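Local coordinates for Tlr1789 protein (Thermosynechococcus elongatus, PDB 2X8X) that belongs to the Omp85 family of outer-membrane proteins and, through its N-terminal POTRA domains, probably takes part in inserting proteins into that membrane or moving them across it, at residues E151-V157 with T184-L190; I116-N120 with G131-G135; K4-V10 with T29-T35. One frame throughout, in Å; residues are numbered along the deposited sequence.

Interaction 1: residues E151-V157 with T184-L190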
loop_
_atom_site.group_PDB
_atom_site.type_symbol
_atom_site.label_atom_id
_atom_site.label_comp_id
_atom_site.label_asym_id
_atom_site.label_seq_id
_atom_site.Cartn_x
_atom_site.Cartn_y
_atom_site.Cartn_z
ATOM N N GLU A 151 -9.197 -3.322 -5.542
ATOM C CA GLU A 151 -10.031 -3.914 -4.531
ATOM C C GLU A 151 -10.351 -5.374 -4.849
ATOM O O GLU A 151 -10.722 -6.104 -3.949
ATOM C CB GLU A 151 -11.328 -3.137 -4.479
ATOM C CG GLU A 151 -11.071 -1.673 -4.079
ATOM C CD GLU A 151 -12.308 -1.030 -3.536
ATOM O OE1 GLU A 151 -13.418 -1.475 -3.896
ATOM O OE2 GLU A 151 -12.176 -0.110 -2.737
ATOM N N GLY A 152 -10.192 -5.787 -6.107
ATOM C CA GLY A 152 -10.519 -7.177 -6.513
ATOM C C GLY A 152 -11.881 -7.241 -7.212
ATOM O O GLY A 152 -12.723 -8.071 -6.899
ATOM N N VAL A 153 -12.136 -6.309 -8.120
ATOM C CA VAL A 153 -13.396 -6.277 -8.917
ATOM C C VAL A 153 -13.468 -7.514 -9.857
ATOM O O VAL A 153 -12.469 -7.913 -10.498
ATOM C CB VAL A 153 -13.539 -4.922 -9.743
ATOM C CG1 VAL A 153 -14.872 -4.894 -10.622
ATOM C CG2 VAL A 153 -13.531 -3.720 -8.821
ATOM N N VAL A 154 -14.658 -8.132 -9.840
ATOM C CA VAL A 154 -15.026 -9.267 -10.693
ATOM C C VAL A 154 -15.470 -8.711 -12.058
ATOM O O VAL A 154 -16.502 -8.045 -12.187
ATOM C CB VAL A 154 -16.088 -10.189 -10.027
ATOM C CG1 VAL A 154 -16.479 -11.296 -10.997
ATOM C CG2 VAL A 154 -15.479 -10.877 -8.753
ATOM N N GLU A 155 -14.623 -8.926 -13.043
ATOM C CA GLU A 155 -14.868 -8.552 -14.436
ATOM C C GLU A 155 -15.848 -9.592 -15.059
ATOM O O GLU A 155 -16.913 -9.229 -15.581
ATOM C CB GLU A 155 -13.524 -8.513 -15.169
ATOM C CG GLU A 155 -13.443 -7.478 -16.255
ATOM C CD GLU A 155 -12.077 -7.487 -16.965
ATOM O OE1 GLU A 155 -11.231 -6.612 -16.610
ATOM O OE2 GLU A 155 -11.871 -8.369 -17.861
ATOM N N GLN A 156 -15.521 -10.890 -14.973
ATOM C CA GLN A 156 -16.473 -11.913 -15.385
ATOM C C GLN A 156 -16.477 -13.125 -14.502
ATOM O O GLN A 156 -15.614 -13.313 -13.625
ATOM C CB GLN A 156 -16.306 -12.383 -16.854
ATOM C CG GLN A 156 -14.874 -12.414 -17.329
ATOM C CD GLN A 156 -14.751 -12.736 -18.831
ATOM O OE1 GLN A 156 -15.744 -12.920 -19.530
ATOM N NE2 GLN A 156 -13.522 -12.809 -19.313
ATOM N N VAL A 157 -17.482 -13.941 -14.718
ATOM C CA VAL A 157 -17.510 -15.239 -14.046
ATOM C C VAL A 157 -17.719 -16.270 -15.143
ATOM O O VAL A 157 -18.695 -16.172 -15.898
ATOM C CB VAL A 157 -18.654 -15.354 -12.994
ATOM C CG1 VAL A 157 -18.685 -16.768 -12.316
ATOM C CG2 VAL A 157 -18.529 -14.246 -11.974
ATOM N N THR A 184 -21.840 -13.438 -5.952
ATOM C CA THR A 184 -20.645 -13.045 -6.716
ATOM C C THR A 184 -21.011 -12.966 -8.207
ATOM O O THR A 184 -21.312 -13.996 -8.808
ATOM C CB THR A 184 -19.528 -14.078 -6.510
ATOM O OG1 THR A 184 -19.298 -14.234 -5.105
ATOM C CG2 THR A 184 -18.201 -13.627 -7.166
ATOM N N GLN A 185 -21.048 -11.746 -8.781
ATOM C CA GLN A 185 -21.515 -11.493 -10.178
ATOM C C GLN A 185 -20.547 -10.464 -10.794
ATOM O O GLN A 185 -19.851 -9.807 -10.067
ATOM C CB GLN A 185 -22.971 -10.960 -10.222
ATOM C CG GLN A 185 -23.988 -11.953 -9.643
ATOM C CD GLN A 185 -24.312 -13.135 -10.572
ATOM O OE1 GLN A 185 -23.977 -13.106 -11.746
ATOM N NE2 GLN A 185 -25.001 -14.161 -10.044
ATOM N N PRO A 186 -20.461 -10.367 -12.129
ATOM C CA PRO A 186 -19.625 -9.271 -12.659
ATOM C C PRO A 186 -19.944 -7.894 -12.054
ATOM O O PRO A 186 -21.120 -7.602 -11.765
ATOM C CB PRO A 186 -19.873 -9.301 -14.163
ATOM C CG PRO A 186 -20.159 -10.734 -14.437
ATOM C CD PRO A 186 -20.886 -11.313 -13.182
ATOM N N GLY A 187 -18.879 -7.108 -11.791
ATOM C CA GLY A 187 -18.982 -5.824 -11.109
ATOM C C GLY A 187 -18.919 -5.792 -9.589
ATOM O O GLY A 187 -18.800 -4.710 -9.030
ATOM N N VAL A 188 -19.031 -6.929 -8.877
ATOM C CA VAL A 188 -18.935 -6.874 -7.408
ATOM C C VAL A 188 -17.436 -6.977 -7.107
ATOM O O VAL A 188 -16.656 -7.411 -7.976
ATOM C CB VAL A 188 -19.663 -8.037 -6.693
ATOM C CG1 VAL A 188 -21.115 -8.115 -7.165
ATOM C CG2 VAL A 188 -18.922 -9.396 -6.975
ATOM N N VAL A 189 -17.027 -6.549 -5.910
ATOM C CA VAL A 189 -15.675 -6.753 -5.432
ATOM C C VAL A 189 -15.667 -8.143 -4.745
ATOM O O VAL A 189 -16.447 -8.413 -3.849
ATOM C CB VAL A 189 -15.314 -5.715 -4.330
ATOM C CG1 VAL A 189 -13.936 -5.937 -3.833
ATOM C CG2 VAL A 189 -15.513 -4.286 -4.827
ATOM N N LEU A 190 -14.780 -9.000 -5.185
ATOM C CA LEU A 190 -14.662 -10.377 -4.638
ATOM C C LEU A 190 -14.572 -10.417 -3.098
ATOM O O LEU A 190 -13.708 -9.755 -2.472
ATOM C CB LEU A 190 -13.444 -11.068 -5.308
ATOM C CG LEU A 190 -13.245 -12.566 -5.001
ATOM C CD1 LEU A 190 -14.386 -13.294 -5.690
ATOM C CD2 LEU A 190 -11.936 -13.050 -5.592
HETATM O O HOH W 1 -11.241 -8.657 -2.728
#

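Interaction 2: residues I116-N120 with G131-G135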
loop_
_atom_site.group_PDB
_atom_site.type_symbol
_atom_site.label_atom_id
_atom_site.label_comp_id
_atom_site.label_asym_id
_atom_site.label_seq_id
_atom_site.Cartn_x
_atom_site.Cartn_y
_atom_site.Cartn_z
ATOM N N ILE A 116 -1.643 3.162 5.208
ATOM C CA ILE A 116 -1.804 2.248 4.084
ATOM C C ILE A 116 -2.083 0.877 4.658
ATOM O O ILE A 116 -3.019 0.173 4.206
ATOM C CB ILE A 116 -0.542 2.239 3.172
ATOM C CG1 ILE A 116 -0.470 3.556 2.403
ATOM C CG2 ILE A 116 -0.582 1.044 2.237
ATOM C CD1 ILE A 116 0.792 3.665 1.582
ATOM N N GLU A 117 -1.390 0.527 5.754
ATOM C CA GLU A 117 -1.679 -0.765 6.410
ATOM C C GLU A 117 -3.095 -0.838 7.012
ATOM O O GLU A 117 -3.710 -1.902 7.007
ATOM C CB GLU A 117 -0.664 -1.158 7.483
ATOM C CG GLU A 117 0.719 -1.504 6.930
ATOM C CD GLU A 117 0.683 -2.269 5.531
ATOM O OE1 GLU A 117 -0.032 -3.319 5.363
ATOM O OE2 GLU A 117 1.408 -1.822 4.582
ATOM N N LYS A 118 -3.609 0.279 7.511
ATOM C CA LYS A 118 -5.014 0.325 7.952
ATOM C C LYS A 118 -5.974 0.092 6.810
ATOM O O LYS A 118 -7.051 -0.517 6.973
ATOM C CB LYS A 118 -5.299 1.688 8.600
ATOM C CG LYS A 118 -4.845 1.636 10.110
ATOM C CD LYS A 118 -5.147 2.988 10.774
ATOM C CE LYS A 118 -4.082 4.039 10.270
ATOM N NZ LYS A 118 -2.871 4.479 11.101
ATOM N N ILE A 119 -5.639 0.610 5.640
ATOM C CA ILE A 119 -6.554 0.360 4.487
ATOM C C ILE A 119 -6.559 -1.162 4.131
ATOM O O ILE A 119 -7.614 -1.768 3.900
ATOM C CB ILE A 119 -6.136 1.218 3.288
ATOM C CG1 ILE A 119 -6.492 2.682 3.496
ATOM C CG2 ILE A 119 -6.760 0.650 1.996
ATOM C CD1 ILE A 119 -5.755 3.582 2.383
ATOM N N ASN A 120 -5.388 -1.764 4.063
ATOM C CA ASN A 120 -5.261 -3.201 3.661
ATOM C C ASN A 120 -5.911 -4.059 4.708
ATOM O O ASN A 120 -6.493 -5.093 4.386
ATOM C CB ASN A 120 -3.793 -3.597 3.504
ATOM C CG ASN A 120 -3.108 -2.862 2.335
ATOM O OD1 ASN A 120 -3.792 -2.362 1.424
ATOM N ND2 ASN A 120 -1.765 -2.809 2.344
ATOM N N GLY A 131 -8.170 -7.174 -1.935
ATOM C CA GLY A 131 -8.079 -5.729 -1.953
ATOM C C GLY A 131 -6.799 -5.186 -1.336
ATOM O O GLY A 131 -6.386 -5.671 -0.273
ATOM N N GLN A 132 -6.174 -4.162 -1.918
ATOM C CA GLN A 132 -4.957 -3.631 -1.234
ATOM C C GLN A 132 -4.621 -2.352 -1.965
ATOM O O GLN A 132 -5.073 -2.175 -3.111
ATOM C CB GLN A 132 -3.755 -4.575 -1.401
ATOM C CG GLN A 132 -3.425 -4.737 -2.905
ATOM C CD GLN A 132 -2.203 -5.676 -3.175
ATOM O OE1 GLN A 132 -1.480 -6.042 -2.270
ATOM N NE2 GLN A 132 -2.014 -6.073 -4.426
ATOM N N VAL A 133 -3.781 -1.525 -1.326
ATOM C CA VAL A 133 -3.180 -0.329 -1.936
ATOM C C VAL A 133 -2.137 -0.831 -2.894
ATOM O O VAL A 133 -1.465 -1.823 -2.587
ATOM C CB VAL A 133 -2.553 0.555 -0.834
ATOM C CG1 VAL A 133 -1.749 1.743 -1.396
ATOM C CG2 VAL A 133 -3.671 1.095 0.031
ATOM N N VAL A 134 -2.021 -0.202 -4.064
ATOM C CA VAL A 134 -1.043 -0.569 -5.067
ATOM C C VAL A 134 -0.257 0.663 -5.513
ATOM O O VAL A 134 -0.748 1.836 -5.448
ATOM C CB VAL A 134 -1.709 -1.220 -6.360
ATOM C CG1 VAL A 134 -2.377 -2.524 -6.017
ATOM C CG2 VAL A 134 -2.757 -0.326 -6.937
ATOM N N GLY A 135 0.984 0.421 -5.919
ATOM C CA GLY A 135 1.797 1.506 -6.465
ATOM C C GLY A 135 2.483 2.278 -5.359
ATOM O O GLY A 135 2.417 1.903 -4.173
HETATM O O HOH W 2 -0.373 -2.316 -0.030
#

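Interaction 3: residues K4-V10 with T29-T35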
loop_
_atom_site.group_PDB
_atom_site.type_symbol
_atom_site.label_atom_id
_atom_site.label_comp_id
_atom_site.label_asym_id
_atom_site.label_seq_id
_atom_site.Cartn_x
_atom_site.Cartn_y
_atom_site.Cartn_z
ATOM N N LYS A 4 40.249 12.156 9.156
ATOM C CA LYS A 4 39.368 12.632 10.221
ATOM C C LYS A 4 39.416 14.168 10.255
ATOM O O LYS A 4 40.475 14.723 10.072
ATOM C CB LYS A 4 39.907 12.090 11.558
ATOM C CG LYS A 4 39.604 10.598 11.908
ATOM C CD LYS A 4 40.424 10.119 13.151
ATOM C CE LYS A 4 39.709 9.005 13.992
ATOM N NZ LYS A 4 40.264 8.782 15.410
ATOM N N VAL A 5 38.306 14.864 10.506
ATOM C CA VAL A 5 38.291 16.346 10.608
ATOM C C VAL A 5 37.585 16.806 11.880
ATOM O O VAL A 5 36.553 16.252 12.247
ATOM C CB VAL A 5 37.503 17.030 9.430
ATOM C CG1 VAL A 5 37.640 18.550 9.511
ATOM C CG2 VAL A 5 37.955 16.508 8.058
ATOM N N LEU A 6 38.113 17.828 12.535
ATOM C CA LEU A 6 37.441 18.443 13.700
ATOM C C LEU A 6 36.388 19.516 13.343
ATOM O O LEU A 6 36.691 20.455 12.599
ATOM C CB LEU A 6 38.476 18.999 14.692
ATOM C CG LEU A 6 38.004 19.777 15.937
ATOM C CD1 LEU A 6 37.372 18.837 16.965
ATOM C CD2 LEU A 6 39.139 20.570 16.590
ATOM N N ILE A 7 35.194 19.422 13.927
ATOM C CA ILE A 7 34.037 20.246 13.571
ATOM C C ILE A 7 33.882 21.390 14.555
ATOM O O ILE A 7 33.944 21.160 15.757
ATOM C CB ILE A 7 32.699 19.377 13.579
ATOM C CG1 ILE A 7 32.832 18.131 12.697
ATOM C CG2 ILE A 7 31.434 20.216 13.185
ATOM C CD1 ILE A 7 33.477 18.381 11.312
ATOM N N ALA A 8 33.695 22.622 14.052
ATOM C CA ALA A 8 33.430 23.810 14.905
ATOM C C ALA A 8 31.952 24.162 15.127
ATOM O O ALA A 8 31.585 24.657 16.211
ATOM C CB ALA A 8 34.161 25.030 14.378
ATOM N N GLU A 9 31.104 23.970 14.100
ATOM C CA GLU A 9 29.654 24.216 14.249
ATOM C C GLU A 9 28.879 23.280 13.357
ATOM O O GLU A 9 29.366 22.784 12.328
ATOM C CB GLU A 9 29.213 25.703 14.048
ATOM C CG GLU A 9 29.292 26.261 12.621
ATOM C CD GLU A 9 29.157 27.838 12.517
ATOM O OE1 GLU A 9 28.004 28.333 12.591
ATOM O OE2 GLU A 9 30.188 28.579 12.345
ATOM N N VAL A 10 27.659 23.050 13.802
ATOM C CA VAL A 10 26.738 22.210 13.070
ATOM C C VAL A 10 25.518 23.095 12.896
ATOM O O VAL A 10 25.029 23.692 13.861
ATOM C CB VAL A 10 26.444 20.878 13.844
ATOM C CG1 VAL A 10 25.430 19.984 13.064
ATOM C CG2 VAL A 10 27.724 20.103 14.036
ATOM N N THR A 29 27.147 13.968 14.781
ATOM C CA THR A 29 28.130 15.036 14.593
ATOM C C THR A 29 27.712 16.275 15.399
ATOM O O THR A 29 26.580 16.800 15.259
ATOM C CB THR A 29 28.391 15.355 13.083
ATOM O OG1 THR A 29 28.707 14.132 12.368
ATOM C CG2 THR A 29 29.568 16.318 12.967
ATOM N N ARG A 30 28.629 16.687 16.272
ATOM C CA ARG A 30 28.511 17.835 17.174
ATOM C C ARG A 30 29.696 18.796 16.958
ATOM O O ARG A 30 30.728 18.393 16.440
ATOM C CB ARG A 30 28.554 17.397 18.668
ATOM C CG ARG A 30 27.604 16.231 19.117
ATOM C CD ARG A 30 26.138 16.681 19.200
ATOM N NE ARG A 30 25.196 15.547 19.267
ATOM C CZ ARG A 30 23.982 15.512 18.690
ATOM N NH1 ARG A 30 23.533 16.558 17.961
ATOM N NH2 ARG A 30 23.216 14.407 18.831
ATOM N N PRO A 31 29.528 20.070 17.376
ATOM C CA PRO A 31 30.674 20.986 17.510
ATOM C C PRO A 31 31.616 20.369 18.531
ATOM O O PRO A 31 31.167 19.941 19.605
ATOM C CB PRO A 31 30.049 22.280 18.081
ATOM C CG PRO A 31 28.525 22.123 17.860
ATOM C CD PRO A 31 28.287 20.656 17.942
ATOM N N GLY A 32 32.890 20.273 18.167
ATOM C CA GLY A 32 33.914 19.717 19.053
ATOM C C GLY A 32 34.243 18.260 18.777
ATOM O O GLY A 32 35.180 17.711 19.388
ATOM N N SER A 33 33.487 17.641 17.857
ATOM C CA SER A 33 33.646 16.224 17.557
ATOM C C SER A 33 34.486 16.064 16.293
ATOM O O SER A 33 34.534 16.974 15.457
ATOM C CB SER A 33 32.282 15.499 17.491
ATOM O OG SER A 33 31.749 15.509 16.181
ATOM N N THR A 34 35.202 14.942 16.203
ATOM C CA THR A 34 35.983 14.558 15.025
ATOM C C THR A 34 35.158 13.603 14.156
ATOM O O THR A 34 34.677 12.595 14.650
ATOM C CB THR A 34 37.268 13.818 15.493
ATOM O OG1 THR A 34 38.090 14.685 16.324
ATOM C CG2 THR A 34 38.100 13.282 14.323
ATOM N N THR A 35 35.000 13.900 12.876
ATOM C CA THR A 35 34.226 13.043 11.991
ATOM C C THR A 35 35.000 12.596 10.710
ATOM O O THR A 35 36.055 13.176 10.358
ATOM C CB THR A 35 32.855 13.705 11.658
ATOM O OG1 THR A 35 32.040 12.794 10.917
ATOM C CG2 THR A 35 33.010 14.984 10.791
#

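Interaction 1: residues E151-V157 with T184-L190
Val154 grips the loop 184-190 with both of its backbone polar atoms: its N-H runs almost straight to Val188 O (2.8 Å, 172° at the hydrogen), and its O takes the N-H of Gly187 at 2.6 Å. Two residues back, Gly152 O accepts Leu190 N at 2.8 Å. The Val154 side chain faces the loop, CG2 resting on Leu190 CB at 4.0 Å and CG1 lying by Gln185 O. Val189, with CG1 anti to its backbone N (chi1 179°), sets that methyl 3.2 Å from Glu151 O. Pro186 CB approaches Glu155 O at 3.3 Å, and Val157 CG2 meets the proline ring at CD. In POTRA terms this is the first strand of the third domain, 154-161, receiving the loop that joins helices 175-179 and 192-205. A type II turn, Gln185 to Val188, shapes that loop, with Gly187 at positive phi and Val188 N bonded back to Gln185 O. One water donates to both Glu151 O and Leu190 O. Farther out, the Glu151 carboxylate is held by Tyr123 OH and the backbone N-H groups of Gln88, Val89 and Leu90, which belong to the preceding domain, while Thr184 OG1 bonds Asp198 on helix 192-205.

Interaction 2: residues I116-N120 with G131-G135
Helix-on-sheet packing joins Ile116, Ile119 and Asn120 of helix 109-125 to Val133 on strand 132-139, close to the middle of the chain. The setting is the ShlB-type POTRA domain, a helical layer over a small mixed sheet, and the strand is an outermost one of that sheet within the chain. The short axes come within 7.5 Å and run at 133° to each other. Val133 points toward the helix and meets the two isoleucines at about a right angle: Ile116 CG2 touches Val133 CB at 3.7 Å, and Ile119 CG2 touches Val133 CG2, also at 3.7 Å. Both isoleucines have CG2 anti to the backbone N, which turns this methyl to the valine. Behind the contact, Ile119 also packs on Leu147 of strand 144-150 and on Ile98 and Phe99 of helix 92-99. Gln132 and Val134 spend their backbone bonds on Ala150 and Gln148 of strand 144-150, whereas Val133 N is met by Asn120 directly and Val133 O through a water. Val133 N donates to Asn120 OD1 at 2.9 Å, in the amide plane and on a lone pair. Together with the water, which accepts from Asn120 ND2 and donates to Val133 O, both at 2.8 Å, this bond holds the amide in its rotation.

Interaction 3: residues K4-V10 with T29-T35
Ile7 and Thr35 are brought together by their torsions: Ile7 carries CG1 anti to its carbonyl carbon (chi1 -54°), and Thr35 places CG2 between its own N and carbonyl carbon, with OG1 anti to the N. The two chains then cross at a slant, Ile7 CD1 pressing on Thr35 CG2 at 3.5 Å, tighter than usual for carbons. Ile7 CG1 also reaches Thr29 CG2 at 3.7 Å, so the isoleucine lies against both threonines.

The backbones form a short antiparallel pairing. Val5 and Thr35 make a hydrogen-bonded pair, with Val5 N to Thr35 O at 2.8 Å and the return bond from Thr35 N to Val5 O. Leu6 and Thr34 are the non-hydrogen-bonded pair, their side chains on the other face. Ile7 carries the bonding on from strand 34-35 into the turn before it, its N donating to Ser33 O at 3.0 Å and its O accepting Gly32 N at 2.8 Å. Gly32 belongs to a type II turn, Arg30 to Ser33, in which Arg30 O is gripped twice, by Ser33 N and by Ser33 OG. Beyond the turn, Val10 CG2 covers the buried Thr29 O at 3.7 Å, an oxygen with no polar partner in the model, and Pro31 CB lies over Ala8 O.

In this first POTRA domain, strand 5-13 lies inside the sheet, between 34-35, antiparallel to it, and 66-75, parallel to it, whose Ile69 touches Ile7. Helix 37-48 covers the Thr29 and Thr35 side through Leu40, and its Asp43 bonds Thr29 OG1.

In the fold
The three contacts follow one another along a row of three POTRA domains, one for each. Interactions 1 and 3 repeat one design at far ends of the chain, their centres about 61 Å apart: a proline-glycine type II turn, in the segment that follows a helix, is bonded to the backbone of the domain's first strand. Interaction 2 is different, a helix on the sheet of the middle domain. Its centre is about 44 Å from that of interaction 3 but about 18 Å from that of interaction 1, whose nearest atoms are about 3 Å away. Strand 144-150, neighbour of 132-139, leads directly into 151-157, linking the middle and last domains.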